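Local coordinates for sensor protein (Vibrio cholerae, PDB 3BY9), which is the periplasmic sensor domain of the histidine kinase DctB, which binds C4-dicarboxylates such as succinate and probably passes the signal to a kinase domain that phosphorylates histidine, at residues Ile37-Leu43 / Ile58-Leu63; Phe81-Ile85 / Phe96-Ala102; Phe107-Gly113 / Ile142-Ile146; Ser116-Ala120 / Glu247-Thr251. One frame throughout, in Å; residues are numbered along the deposited sequence.

Contact 1: residues Ile37-Leu43 / Ile58-Leu63; sequences ISKDKEL and ITNRYL. With CA (calcium ion), chain C.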
loop_
_atom_site.group_PDB
_atom_site.type_symbol
_atom_site.label_atom_id
_atom_site.label_comp_id
_atom_site.label_asym_id
_atom_site.label_seq_id
_atom_site.Cartn_x
_atom_site.Cartn_y
_atom_site.Cartn_z
ATOM N N ILE A 37 2.467 14.117 -14.522
ATOM C CA ILE A 37 3.718 14.857 -14.536
ATOM C C ILE A 37 4.848 14.162 -15.234
ATOM O O ILE A 37 5.911 14.769 -15.441
ATOM C CB ILE A 37 4.220 15.229 -13.094
ATOM C CG1 ILE A 37 4.502 13.962 -12.248
ATOM C CG2 ILE A 37 3.119 16.044 -12.345
ATOM C CD1 ILE A 37 5.173 14.266 -10.884
ATOM N N SER A 38 4.617 12.925 -15.647
ATOM C CA SER A 38 5.709 12.108 -16.176
ATOM C C SER A 38 6.514 12.699 -17.305
ATOM O O SER A 38 7.758 12.562 -17.321
ATOM C CB SER A 38 5.182 10.724 -16.595
ATOM O OG SER A 38 4.280 10.814 -17.685
ATOM N N LYS A 39 5.842 13.354 -18.249
ATOM C CA LYS A 39 6.595 13.908 -19.402
ATOM C C LYS A 39 6.946 15.390 -19.224
ATOM O O LYS A 39 7.474 16.036 -20.140
ATOM C CB LYS A 39 5.766 13.741 -20.704
ATOM C CG LYS A 39 5.829 12.296 -21.215
ATOM C CD LYS A 39 5.126 12.087 -22.563
ATOM C CE LYS A 39 5.677 12.962 -23.702
ATOM N NZ LYS A 39 7.136 12.768 -23.990
ATOM N N ASP A 40 6.665 15.922 -18.046
ATOM C CA ASP A 40 6.930 17.335 -17.813
ATOM C C ASP A 40 8.397 17.660 -18.017
ATOM O O ASP A 40 9.287 16.884 -17.604
ATOM C CB ASP A 40 6.531 17.738 -16.379
ATOM C CG ASP A 40 5.021 17.707 -16.174
ATOM O OD1 ASP A 40 4.308 17.291 -17.123
ATOM O OD2 ASP A 40 4.558 18.122 -15.080
ATOM N N LYS A 41 8.664 18.847 -18.579
ATOM C CA LYS A 41 10.054 19.236 -18.847
ATOM C C LYS A 41 11.033 19.035 -17.674
ATOM O O LYS A 41 12.137 18.554 -17.863
ATOM C CB LYS A 41 10.082 20.694 -19.319
ATOM C CG LYS A 41 11.517 21.261 -19.562
ATOM C CD LYS A 41 11.395 22.641 -20.257
ATOM C CE LYS A 41 12.780 23.363 -20.396
ATOM N NZ LYS A 41 13.653 22.588 -21.329
ATOM N N GLU A 42 10.621 19.424 -16.466
ATOM C CA GLU A 42 11.497 19.294 -15.311
ATOM C C GLU A 42 11.968 17.857 -15.087
ATOM O O GLU A 42 13.112 17.626 -14.675
ATOM C CB GLU A 42 10.797 19.758 -14.019
ATOM C CG GLU A 42 10.378 21.283 -13.966
ATOM C CD GLU A 42 9.062 21.652 -14.686
ATOM O OE1 GLU A 42 8.568 20.880 -15.528
ATOM O OE2 GLU A 42 8.544 22.761 -14.424
ATOM N N LEU A 43 11.069 16.890 -15.305
ATOM C CA LEU A 43 11.448 15.494 -15.073
ATOM C C LEU A 43 12.320 14.971 -16.215
ATOM O O LEU A 43 13.350 14.348 -15.964
ATOM C CB LEU A 43 10.180 14.594 -14.947
ATOM C CG LEU A 43 9.495 14.621 -13.579
ATOM C CD1 LEU A 43 8.911 16.035 -13.268
ATOM C CD2 LEU A 43 8.340 13.567 -13.616
ATOM N N ILE A 58 16.336 22.422 -9.792
ATOM C CA ILE A 58 15.044 22.813 -10.367
ATOM C C ILE A 58 14.032 21.662 -10.191
ATOM O O ILE A 58 12.866 21.879 -9.772
ATOM C CB ILE A 58 15.182 23.114 -11.875
ATOM C CG1 ILE A 58 15.802 24.508 -12.050
ATOM C CG2 ILE A 58 13.803 23.050 -12.571
ATOM C CD1 ILE A 58 16.390 24.723 -13.439
ATOM N N THR A 59 14.459 20.458 -10.539
ATOM C CA THR A 59 13.533 19.312 -10.482
ATOM C C THR A 59 13.098 18.950 -9.066
ATOM O O THR A 59 11.927 18.660 -8.826
ATOM C CB THR A 59 14.120 18.140 -11.245
ATOM O OG1 THR A 59 14.438 18.613 -12.574
ATOM C CG2 THR A 59 13.078 16.999 -11.350
ATOM N N ASN A 60 14.035 19.005 -8.126
ATOM C CA ASN A 60 13.693 18.744 -6.728
ATOM C C ASN A 60 12.625 19.708 -6.228
ATOM O O ASN A 60 11.667 19.308 -5.562
ATOM C CB ASN A 60 14.902 18.971 -5.828
ATOM C CG ASN A 60 15.848 17.788 -5.766
ATOM O OD1 ASN A 60 15.496 16.635 -6.048
ATOM N ND2 ASN A 60 17.064 18.075 -5.304
ATOM N N ARG A 61 12.818 21.003 -6.510
ATOM C CA ARG A 61 11.870 22.019 -6.047
ATOM C C ARG A 61 10.521 21.859 -6.711
ATOM O O ARG A 61 9.489 22.078 -6.084
ATOM C CB ARG A 61 12.462 23.416 -6.280
ATOM C CG ARG A 61 13.694 23.594 -5.310
ATOM C CD ARG A 61 14.425 24.940 -5.487
ATOM N NE ARG A 61 15.504 25.100 -4.504
ATOM C CZ ARG A 61 15.334 25.477 -3.238
ATOM N NH1 ARG A 61 14.116 25.749 -2.762
ATOM N NH2 ARG A 61 16.394 25.578 -2.440
ATOM N N TYR A 62 10.531 21.413 -7.978
ATOM C CA TYR A 62 9.246 21.199 -8.676
ATOM C C TYR A 62 8.516 20.014 -8.049
ATOM O O TYR A 62 7.313 20.100 -7.773
ATOM C CB TYR A 62 9.506 20.939 -10.171
ATOM C CG TYR A 62 8.251 20.565 -10.923
ATOM C CD1 TYR A 62 7.172 21.429 -10.972
ATOM C CD2 TYR A 62 8.171 19.343 -11.599
ATOM C CE1 TYR A 62 5.981 21.099 -11.679
ATOM C CE2 TYR A 62 7.006 19.005 -12.322
ATOM C CZ TYR A 62 5.920 19.872 -12.351
ATOM O OH TYR A 62 4.734 19.487 -12.955
ATOM N N LEU A 63 9.223 18.913 -7.802
ATOM C CA LEU A 63 8.547 17.730 -7.232
ATOM C C LEU A 63 8.045 18.072 -5.814
ATOM O O LEU A 63 7.009 17.577 -5.358
ATOM C CB LEU A 63 9.502 16.519 -7.186
ATOM C CG LEU A 63 9.921 15.999 -8.594
ATOM C CD1 LEU A 63 10.923 14.827 -8.427
ATOM C CD2 LEU A 63 8.729 15.583 -9.396
HETATM CA CA CA C . 2.511 16.326 -18.261
HETATM O O HOH W 1 2.862 13.915 -18.545
HETATM O O HOH W 2 1.359 18.479 -17.703
#

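Contact 2: residues Phe81-Ile85 / Phe96-Ala102; sequences FGNTI and FIGRNFA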
loop_
_atom_site.group_PDB
_atom_site.type_symbol
_atom_site.label_atom_id
_atom_site.label_comp_id
_atom_site.label_asym_id
_atom_site.label_seq_id
_atom_site.Cartn_x
_atom_site.Cartn_y
_atom_site.Cartn_z
ATOM N N PHE A 81 18.210 3.014 -14.114
ATOM C CA PHE A 81 19.000 2.033 -13.393
ATOM C C PHE A 81 18.429 1.796 -11.986
ATOM O O PHE A 81 18.906 0.916 -11.247
ATOM C CB PHE A 81 20.449 2.521 -13.298
ATOM C CG PHE A 81 21.034 2.890 -14.651
ATOM C CD1 PHE A 81 21.423 1.904 -15.531
ATOM C CD2 PHE A 81 21.158 4.212 -15.020
ATOM C CE1 PHE A 81 21.943 2.241 -16.773
ATOM C CE2 PHE A 81 21.688 4.536 -16.270
ATOM C CZ PHE A 81 22.068 3.533 -17.114
ATOM N N GLY A 82 17.400 2.573 -11.631
ATOM C CA GLY A 82 16.782 2.438 -10.319
ATOM C C GLY A 82 17.257 3.470 -9.309
ATOM O O GLY A 82 16.797 3.406 -8.166
ATOM N N ASN A 83 18.119 4.409 -9.694
ATOM C CA ASN A 83 18.620 5.381 -8.694
ATOM C C ASN A 83 17.707 6.600 -8.582
ATOM O O ASN A 83 17.310 7.192 -9.586
ATOM C CB ASN A 83 19.998 5.909 -9.091
ATOM C CG ASN A 83 20.984 4.803 -9.307
ATOM O OD1 ASN A 83 21.261 4.001 -8.394
ATOM N ND2 ASN A 83 21.537 4.751 -10.523
ATOM N N THR A 84 17.395 6.999 -7.357
ATOM C CA THR A 84 16.559 8.173 -7.198
ATOM C C THR A 84 17.425 9.386 -7.482
ATOM O O THR A 84 18.462 9.567 -6.831
ATOM C CB THR A 84 15.992 8.253 -5.765
ATOM O OG1 THR A 84 15.213 7.089 -5.555
ATOM C CG2 THR A 84 15.022 9.507 -5.641
ATOM N N ILE A 85 17.021 10.212 -8.447
ATOM C CA ILE A 85 17.826 11.375 -8.794
ATOM C C ILE A 85 17.209 12.708 -8.365
ATOM O O ILE A 85 17.914 13.684 -8.301
ATOM C CB ILE A 85 18.163 11.453 -10.302
ATOM C CG1 ILE A 85 16.879 11.647 -11.138
ATOM C CG2 ILE A 85 18.902 10.189 -10.778
ATOM C CD1 ILE A 85 17.293 12.050 -12.600
ATOM N N PHE A 96 15.206 10.494 -0.179
ATOM C CA PHE A 96 15.404 9.285 -0.955
ATOM C C PHE A 96 16.501 9.501 -1.982
ATOM O O PHE A 96 16.843 8.546 -2.712
ATOM C CB PHE A 96 14.124 8.951 -1.743
ATOM C CG PHE A 96 12.927 8.565 -0.907
ATOM C CD1 PHE A 96 12.979 8.473 0.492
ATOM C CD2 PHE A 96 11.696 8.332 -1.554
ATOM C CE1 PHE A 96 11.841 8.173 1.230
ATOM C CE2 PHE A 96 10.539 8.033 -0.830
ATOM C CZ PHE A 96 10.598 7.958 0.566
ATOM N N ILE A 97 17.068 10.707 -2.063
ATOM C CA ILE A 97 18.078 10.979 -3.107
ATOM C C ILE A 97 19.282 10.022 -3.002
ATOM O O ILE A 97 19.841 9.829 -1.912
ATOM C CB ILE A 97 18.602 12.427 -3.010
ATOM C CG1 ILE A 97 17.455 13.431 -3.196
ATOM C CG2 ILE A 97 19.689 12.677 -4.084
ATOM C CD1 ILE A 97 16.965 13.594 -4.556
ATOM N N GLY A 98 19.639 9.388 -4.126
ATOM C CA GLY A 98 20.801 8.506 -4.105
ATOM C C GLY A 98 20.464 7.061 -3.765
ATOM O O GLY A 98 21.312 6.167 -3.924
ATOM N N ARG A 99 19.232 6.795 -3.324
ATOM C CA ARG A 99 18.896 5.410 -2.942
ATOM C C ARG A 99 18.390 4.718 -4.186
ATOM O O ARG A 99 17.677 5.342 -4.983
ATOM C CB ARG A 99 17.751 5.381 -1.899
ATOM C CG ARG A 99 17.992 6.218 -0.675
ATOM C CD ARG A 99 19.217 5.778 0.075
ATOM N NE ARG A 99 19.171 6.226 1.465
ATOM C CZ ARG A 99 18.650 5.519 2.467
ATOM N NH1 ARG A 99 18.121 4.322 2.248
ATOM N NH2 ARG A 99 18.675 6.004 3.705
ATOM N N ASN A 100 18.700 3.422 -4.313
ATOM C CA ASN A 100 18.287 2.662 -5.490
ATOM C C ASN A 100 17.110 1.778 -5.152
ATOM O O ASN A 100 17.137 1.088 -4.109
ATOM C CB ASN A 100 19.508 1.873 -5.998
ATOM C CG ASN A 100 19.194 1.105 -7.266
ATOM O OD1 ASN A 100 18.480 0.113 -7.221
ATOM N ND2 ASN A 100 19.725 1.570 -8.386
ATOM N N PHE A 101 16.050 1.798 -5.993
ATOM C CA PHE A 101 14.842 0.993 -5.725
ATOM C C PHE A 101 14.546 0.009 -6.869
ATOM O O PHE A 101 13.392 -0.333 -7.102
ATOM C CB PHE A 101 13.650 1.924 -5.517
ATOM C CG PHE A 101 13.823 2.824 -4.300
ATOM C CD1 PHE A 101 13.946 2.264 -3.047
ATOM C CD2 PHE A 101 13.926 4.201 -4.434
ATOM C CE1 PHE A 101 14.194 3.076 -1.891
ATOM C CE2 PHE A 101 14.157 5.033 -3.291
ATOM C CZ PHE A 101 14.300 4.449 -2.020
ATOM N N ALA A 102 15.599 -0.415 -7.574
ATOM C CA ALA A 102 15.362 -1.348 -8.709
ATOM C C ALA A 102 14.765 -2.635 -8.200
ATOM O O ALA A 102 14.144 -3.363 -8.960
ATOM C CB ALA A 102 16.686 -1.658 -9.444
#

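Contact 3: residues Phe107-Gly113 / Ile142-Ile146; sequences FYLSIAG and ILGVI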
loop_
_atom_site.group_PDB
_atom_site.type_symbol
_atom_site.label_atom_id
_atom_site.label_comp_id
_atom_site.label_asym_id
_atom_site.label_seq_id
_atom_site.Cartn_x
_atom_site.Cartn_y
_atom_site.Cartn_z
ATOM N N PHE A 107 9.133 -0.249 -9.461
ATOM C CA PHE A 107 10.099 0.273 -10.405
ATOM C C PHE A 107 10.272 -0.822 -11.521
ATOM O O PHE A 107 10.281 -0.522 -12.715
ATOM C CB PHE A 107 11.467 0.487 -9.731
ATOM C CG PHE A 107 12.542 0.897 -10.714
ATOM C CD1 PHE A 107 12.633 2.222 -11.140
ATOM C CD2 PHE A 107 13.350 -0.074 -11.323
ATOM C CE1 PHE A 107 13.487 2.617 -12.146
ATOM C CE2 PHE A 107 14.221 0.288 -12.349
ATOM C CZ PHE A 107 14.290 1.656 -12.767
ATOM N N TYR A 108 10.429 -2.067 -11.092
ATOM C CA TYR A 108 10.629 -3.178 -12.052
ATOM C C TYR A 108 9.523 -3.199 -13.092
ATOM O O TYR A 108 9.787 -3.357 -14.326
ATOM C CB TYR A 108 10.608 -4.504 -11.252
ATOM C CG TYR A 108 10.720 -5.766 -12.089
ATOM C CD1 TYR A 108 11.898 -6.083 -12.777
ATOM C CD2 TYR A 108 9.675 -6.665 -12.131
ATOM C CE1 TYR A 108 12.022 -7.281 -13.495
ATOM C CE2 TYR A 108 9.767 -7.878 -12.841
ATOM C CZ TYR A 108 10.944 -8.177 -13.519
ATOM O OH TYR A 108 11.027 -9.374 -14.225
ATOM N N LEU A 109 8.276 -3.048 -12.624
ATOM C CA LEU A 109 7.163 -3.094 -13.577
ATOM C C LEU A 109 7.041 -1.832 -14.407
ATOM O O LEU A 109 6.765 -1.892 -15.611
ATOM C CB LEU A 109 5.835 -3.320 -12.879
ATOM C CG LEU A 109 5.816 -4.614 -12.014
ATOM C CD1 LEU A 109 4.525 -4.683 -11.172
ATOM C CD2 LEU A 109 5.963 -5.853 -12.930
ATOM N N SER A 110 7.284 -0.666 -13.809
ATOM C CA SER A 110 7.103 0.532 -14.626
ATOM C C SER A 110 8.253 0.862 -15.566
ATOM O O SER A 110 8.044 1.569 -16.577
ATOM C CB SER A 110 6.802 1.746 -13.724
ATOM O OG SER A 110 5.481 1.624 -13.197
ATOM N N ILE A 111 9.457 0.371 -15.276
ATOM C CA ILE A 111 10.561 0.679 -16.180
ATOM C C ILE A 111 10.333 -0.147 -17.451
ATOM O O ILE A 111 10.949 0.117 -18.491
ATOM C CB ILE A 111 11.952 0.407 -15.525
ATOM C CG1 ILE A 111 13.060 1.119 -16.330
ATOM C CG2 ILE A 111 12.224 -1.114 -15.343
ATOM C CD1 ILE A 111 13.072 2.673 -16.183
ATOM N N ALA A 112 9.393 -1.092 -17.376
ATOM C CA ALA A 112 9.060 -1.925 -18.577
ATOM C C ALA A 112 7.952 -1.210 -19.396
ATOM O O ALA A 112 7.380 -1.752 -20.370
ATOM C CB ALA A 112 8.581 -3.302 -18.147
ATOM N N GLY A 113 7.596 -0.010 -18.972
ATOM C CA GLY A 113 6.648 0.786 -19.739
ATOM C C GLY A 113 5.198 0.785 -19.366
ATOM O O GLY A 113 4.380 1.294 -20.128
ATOM N N ILE A 142 12.125 4.863 -22.925
ATOM C CA ILE A 142 11.819 4.955 -21.484
ATOM C C ILE A 142 13.111 5.442 -20.830
ATOM O O ILE A 142 14.143 4.764 -20.885
ATOM C CB ILE A 142 11.402 3.572 -20.917
ATOM C CG1 ILE A 142 10.060 3.149 -21.547
ATOM C CG2 ILE A 142 11.241 3.678 -19.365
ATOM C CD1 ILE A 142 9.647 1.688 -21.256
ATOM N N LEU A 143 13.051 6.591 -20.142
ATOM C CA LEU A 143 14.218 7.175 -19.503
ATOM C C LEU A 143 14.244 7.016 -17.981
ATOM O O LEU A 143 15.278 7.244 -17.383
ATOM C CB LEU A 143 14.234 8.689 -19.787
ATOM C CG LEU A 143 14.268 9.153 -21.231
ATOM C CD1 LEU A 143 14.298 10.733 -21.203
ATOM C CD2 LEU A 143 15.509 8.641 -21.892
ATOM N N GLY A 144 13.129 6.609 -17.374
ATOM C CA GLY A 144 13.115 6.504 -15.915
ATOM C C GLY A 144 11.679 6.266 -15.452
ATOM O O GLY A 144 10.799 5.949 -16.242
ATOM N N VAL A 145 11.441 6.467 -14.163
ATOM C CA VAL A 145 10.125 6.200 -13.584
ATOM C C VAL A 145 9.823 7.299 -12.575
ATOM O O VAL A 145 10.715 7.693 -11.810
ATOM C CB VAL A 145 10.151 4.850 -12.784
ATOM C CG1 VAL A 145 8.844 4.654 -11.946
ATOM C CG2 VAL A 145 10.259 3.659 -13.765
ATOM N N ILE A 146 8.580 7.784 -12.594
ATOM C CA ILE A 146 8.150 8.784 -11.586
ATOM C C ILE A 146 7.176 8.043 -10.642
ATOM O O ILE A 146 6.344 7.227 -11.083
ATOM C CB ILE A 146 7.500 10.002 -12.309
ATOM C CG1 ILE A 146 6.945 10.995 -11.266
ATOM C CG2 ILE A 146 6.320 9.587 -13.166
ATOM C CD1 ILE A 146 8.010 11.654 -10.395
#

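Contact 4: residues Ser116-Ala120 / Glu247-Thr251; sequences SQYFA and ELALT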
loop_
_atom_site.group_PDB
_atom_site.type_symbol
_atom_site.label_atom_id
_atom_site.label_comp_id
_atom_site.label_asym_id
_atom_site.label_seq_id
_atom_site.Cartn_x
_atom_site.Cartn_y
_atom_site.Cartn_z
ATOM N N SER A 116 2.121 1.146 -12.760
ATOM C CA SER A 116 2.070 0.067 -11.800
ATOM C C SER A 116 1.670 0.665 -10.469
ATOM O O SER A 116 1.678 1.890 -10.287
ATOM C CB SER A 116 3.440 -0.652 -11.665
ATOM O OG SER A 116 4.399 0.209 -11.097
ATOM N N GLN A 117 1.228 -0.209 -9.558
ATOM C CA GLN A 117 0.880 0.258 -8.218
ATOM C C GLN A 117 1.342 -0.802 -7.231
ATOM O O GLN A 117 1.489 -1.991 -7.587
ATOM C CB GLN A 117 -0.613 0.536 -8.094
ATOM C CG GLN A 117 -1.498 -0.649 -8.429
ATOM C CD GLN A 117 -2.942 -0.181 -8.649
ATOM O OE1 GLN A 117 -3.469 -0.170 -9.783
ATOM N NE2 GLN A 117 -3.567 0.255 -7.579
ATOM N N TYR A 118 1.552 -0.397 -5.967
ATOM C CA TYR A 118 2.120 -1.338 -5.009
ATOM C C TYR A 118 1.914 -0.793 -3.608
ATOM O O TYR A 118 1.658 0.378 -3.449
ATOM C CB TYR A 118 3.641 -1.400 -5.252
ATOM C CG TYR A 118 4.379 -2.520 -4.516
ATOM C CD1 TYR A 118 4.058 -3.882 -4.769
ATOM C CD2 TYR A 118 5.421 -2.230 -3.641
ATOM C CE1 TYR A 118 4.762 -4.908 -4.155
ATOM C CE2 TYR A 118 6.157 -3.254 -3.015
ATOM C CZ TYR A 118 5.809 -4.587 -3.289
ATOM O OH TYR A 118 6.566 -5.585 -2.730
ATOM N N PHE A 119 1.983 -1.651 -2.584
ATOM C CA PHE A 119 1.899 -1.115 -1.209
ATOM C C PHE A 119 3.037 -1.778 -0.455
ATOM O O PHE A 119 3.424 -2.909 -0.784
ATOM C CB PHE A 119 0.515 -1.405 -0.540
ATOM C CG PHE A 119 0.091 -2.843 -0.600
ATOM C CD1 PHE A 119 0.518 -3.747 0.364
ATOM C CD2 PHE A 119 -0.712 -3.299 -1.638
ATOM C CE1 PHE A 119 0.140 -5.113 0.290
ATOM C CE2 PHE A 119 -1.082 -4.652 -1.712
ATOM C CZ PHE A 119 -0.648 -5.546 -0.740
ATOM N N ALA A 120 3.608 -1.071 0.522
ATOM C CA ALA A 120 4.736 -1.616 1.226
ATOM C C ALA A 120 5.071 -0.794 2.445
ATOM O O ALA A 120 4.555 0.311 2.630
ATOM C CB ALA A 120 5.970 -1.563 0.310
ATOM N N GLU A 247 -7.644 -5.070 -8.133
ATOM C CA GLU A 247 -6.790 -4.016 -8.685
ATOM C C GLU A 247 -5.740 -3.566 -7.713
ATOM O O GLU A 247 -4.672 -3.087 -8.120
ATOM C CB GLU A 247 -7.632 -2.795 -9.067
ATOM C CG GLU A 247 -8.404 -2.951 -10.365
ATOM C CD GLU A 247 -9.287 -1.748 -10.672
ATOM O OE1 GLU A 247 -8.805 -0.599 -10.557
ATOM O OE2 GLU A 247 -10.467 -1.952 -11.037
ATOM N N LEU A 248 -6.049 -3.714 -6.423
ATOM C CA LEU A 248 -5.171 -3.274 -5.337
ATOM C C LEU A 248 -4.403 -4.406 -4.698
ATOM O O LEU A 248 -3.529 -4.186 -3.863
ATOM C CB LEU A 248 -6.010 -2.606 -4.235
ATOM C CG LEU A 248 -6.965 -1.542 -4.733
ATOM C CD1 LEU A 248 -7.646 -0.911 -3.514
ATOM C CD2 LEU A 248 -6.182 -0.445 -5.557
ATOM N N ALA A 249 -4.743 -5.613 -5.111
ATOM C CA ALA A 249 -4.150 -6.825 -4.587
ATOM C C ALA A 249 -4.294 -6.853 -3.066
ATOM O O ALA A 249 -3.377 -7.244 -2.330
ATOM C CB ALA A 249 -2.675 -6.982 -5.031
ATOM N N LEU A 250 -5.463 -6.391 -2.603
ATOM C CA LEU A 250 -5.832 -6.359 -1.170
ATOM C C LEU A 250 -7.288 -6.773 -0.971
ATOM O O LEU A 250 -8.143 -6.470 -1.808
ATOM C CB LEU A 250 -5.689 -4.957 -0.584
ATOM C CG LEU A 250 -4.289 -4.412 -0.313
ATOM C CD1 LEU A 250 -4.383 -2.919 0.049
ATOM C CD2 LEU A 250 -3.658 -5.193 0.812
ATOM N N THR A 251 -7.575 -7.456 0.136
ATOM C CA THR A 251 -8.958 -7.859 0.429
ATOM C C THR A 251 -9.345 -7.075 1.698
ATOM O O THR A 251 -8.613 -7.095 2.670
ATOM C CB THR A 251 -9.075 -9.389 0.708
ATOM O OG1 THR A 251 -8.736 -10.119 -0.504
ATOM C CG2 THR A 251 -10.539 -9.781 1.104
HETATM O O HOH W 3 -6.118 0.190 -10.985
#

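Contact 1: residues Ile37-Leu43 / Ile58-Leu63
Glu42 lays its carboxylate flat over one face of the Tyr62 ring. The two planes are only 10° apart, and Glu42 CD stands 3.9 Å above the plane of the Tyr62 ring, over its centre. The glutamate chain is bent at its second torsion (chi2 81°), and this folds the acid back over the ring. Nearer the backbone, Glu42 CB meets Tyr62 CD2 at 3.6 Å. Leu43 comes from another direction: its CD1 touches the ring edge in plane, 3.7 Å from Tyr62 CE2. The phenol then reaches Asp40. Tyr62 OH donates to Asp40 OD2 over 2.5 Å, nearly in line with the C-O bond of the acid, with carboxylate and ring planes 47° apart. The other oxygen, Asp40 OD1, binds the calcium ion at 2.3 Å. Two waters and Leu36 O are further ligands. Tyr62 is thus a second-shell residue that fixes the rotation of a metal-binding carboxylate. The calcium would probably draw charge from this acid and keep it ionised. One turn back, Thr59 OG1 donates to Glu42 O at 2.7 Å, from above the carbonyl plane; this hydroxyl also has Gln55 O as a partner. Toward the sheet, Leu63 CD2 lies 3.9 Å from Leu43 CD1 and also touches Ile37. The contact joins the start of helix 41-48 and the end of helix 33-38 to helix 53-70. Ile37, Leu43 and Leu63 face the sheet, packing on Ile146 of strand 141-150 and on strand 74-79.

Contact 2: residues Phe81-Ile85 / Phe96-Ala102
The Asn100 amide holds both of its N-H acceptors, Asn83 OD1 and Phe81 O, close to its own plane, and the Asn83 amide is turned 73° from it. The Phe101 ring takes Thr84 OG1 at its edge, 3.2 Å from Phe101 CE2. The pairing is a single beta bridge, between Asn83 and Asn100. It sets the loop after strand 84-87 against the start of that strand, in a PAS-like sensor domain. Asn100 ND2 donates to Asn83 OD1 at 2.9 Å in an almost straight bond, and also to Phe81 O. Both acceptors are approached from above their carbonyl planes. With CG anti to the backbone N (chi1 -177°), the Asn100 amide extends to these two oxygens. Its OD1 accepts from Ala102 N, an Asx turn, so three bonds hold the amide. Ala102 CB and Asn100 ND2 crowd the CA of Gly82. Asn100 CA makes a CA-H...O contact of 3.2 Å with Gly82 O, and Phe101 N donates to the same oxygen. The type II turn Phe96-Arg99 brings Gly98 N to Thr84 O. Phe96 and Phe101 lean toward the succinate-binding loop: Phe96 touches Thr124, and Phe101 touches Ser123. Thr84 grips one carbonyl with two groups. Its N and OG1 reach Arg99 O from opposite faces of the carbonyl plane, Thr84 N at 2.9 Å and Thr84 OG1 at 3.1 Å.

Contact 3: residues Phe107-Gly113 / Ile142-Ile146
Val145 points from its strand into the angle between Phe107 and Ile111. The Ile111 side chain crosses it at about a right angle, while Phe107 meets it aslant. This is a helix packed on an antiparallel sheet: helix 105-110, which follows the succinate-binding Arg104, lies on strand 141-150 of a PAS-like sensor domain. The contact across the two segments is apolar, with no hydrogen bond between them. Val145 CG2 is its hub. It lies 3.8 Å from Phe107 CE1 and also 3.8 Å from Ile111 CD1, and touches the backbone at Ile111 N. Phe107 CG is anti to its own N (chi1 174°), and this torsion stands the ring out from the helix, where its CD1-CE1 side meets Val145. Ile111 CB in turn sits over one face of that ring, toward its rim. Ser110 meets Val145 with its CB, while its hydroxyl is hydrogen-bonded to Ser116 OG and Gln114 O. On the other side of the strand Ile146 faces the helices 33-38 and 41-48, so the strand lies between these and helix 105-110. A type I turn runs from Ser110 to Gly113. Gly113, with positive phi, ends the turn, and Ile142 packs directly on it with its extended end: its CD1 lies 3.5 Å from Gly113 CA and 3.4 Å from Ile111 O.

Contact 4: residues Ser116-Ala120 / Glu247-Thr251
Gln117 to Phe119 and Glu247 to Leu250 run the same way, only 6° apart end to end, yet no backbone hydrogen bond joins them. The first belongs to an edge strand of its sheet within this chain. The second is a non-strand segment, with Ala249 at positive phi and psi, that leads into strand 250-257 of the other sheet. The two backbones are bridged by side chains from Gln117 and Phe119, which both point across. Phe119 carries most of it. Its CG sits between the backbone N and the carbonyl carbon (chi1 51°), and this stands the ring out toward the second segment. Leu250 lies over one ring face. It is modelled in two conformers; in the one described, its CD2 is 3.8 Å from the centroid of the Phe119 ring, 28° off the normal, a CH-pi contact whose exact place is less certain. There the two side chains slide past each other in opposite directions. At the ring edge, near its plane, stand two backbone oxygens. Leu248 O is 3.3 Å from Phe119 CE2, and Ala249 O is 3.5 Å from the same carbon. Gln117 lies across Leu248, with its NE2 3.4 Å from Leu248 CD2. That nitrogen is hydrogen-bonded to Tyr130 OH. The amide oxygen is linked by a water to the acid, with the water donating to Gln117 OE1 and to Glu247 OE1. Phe176 and Tyr130 also touch Phe119, and Leu248 reaches helix 5-27. The contact is a junction between two antiparallel sheets, consistent with the tandem PAS-like sensor domains of the DctB family.

From the N terminus, contact 1 comes first, closing the short loop between helices 33-38 and 41-48 and helix 53-70. Contact 2 follows in series, folding the loop after strand 84-87 back onto that strand. The two touch through Asn60 and Ile97. Contact 3 closes a longer stretch, from helix 105-110 to strand 141-150, and meets contact 2 where Phe107 packs on Gly82 and Ala102. Strand 141-150 reaches contact 1 from its other face. Contact 4 crosses contact 3 along the chain, starting inside its loop and ending far downstream. Contacts 3 and 4 meet at the Ser110 and Ser116 hydroxyls, and contact 4 ties the first sheet to the second.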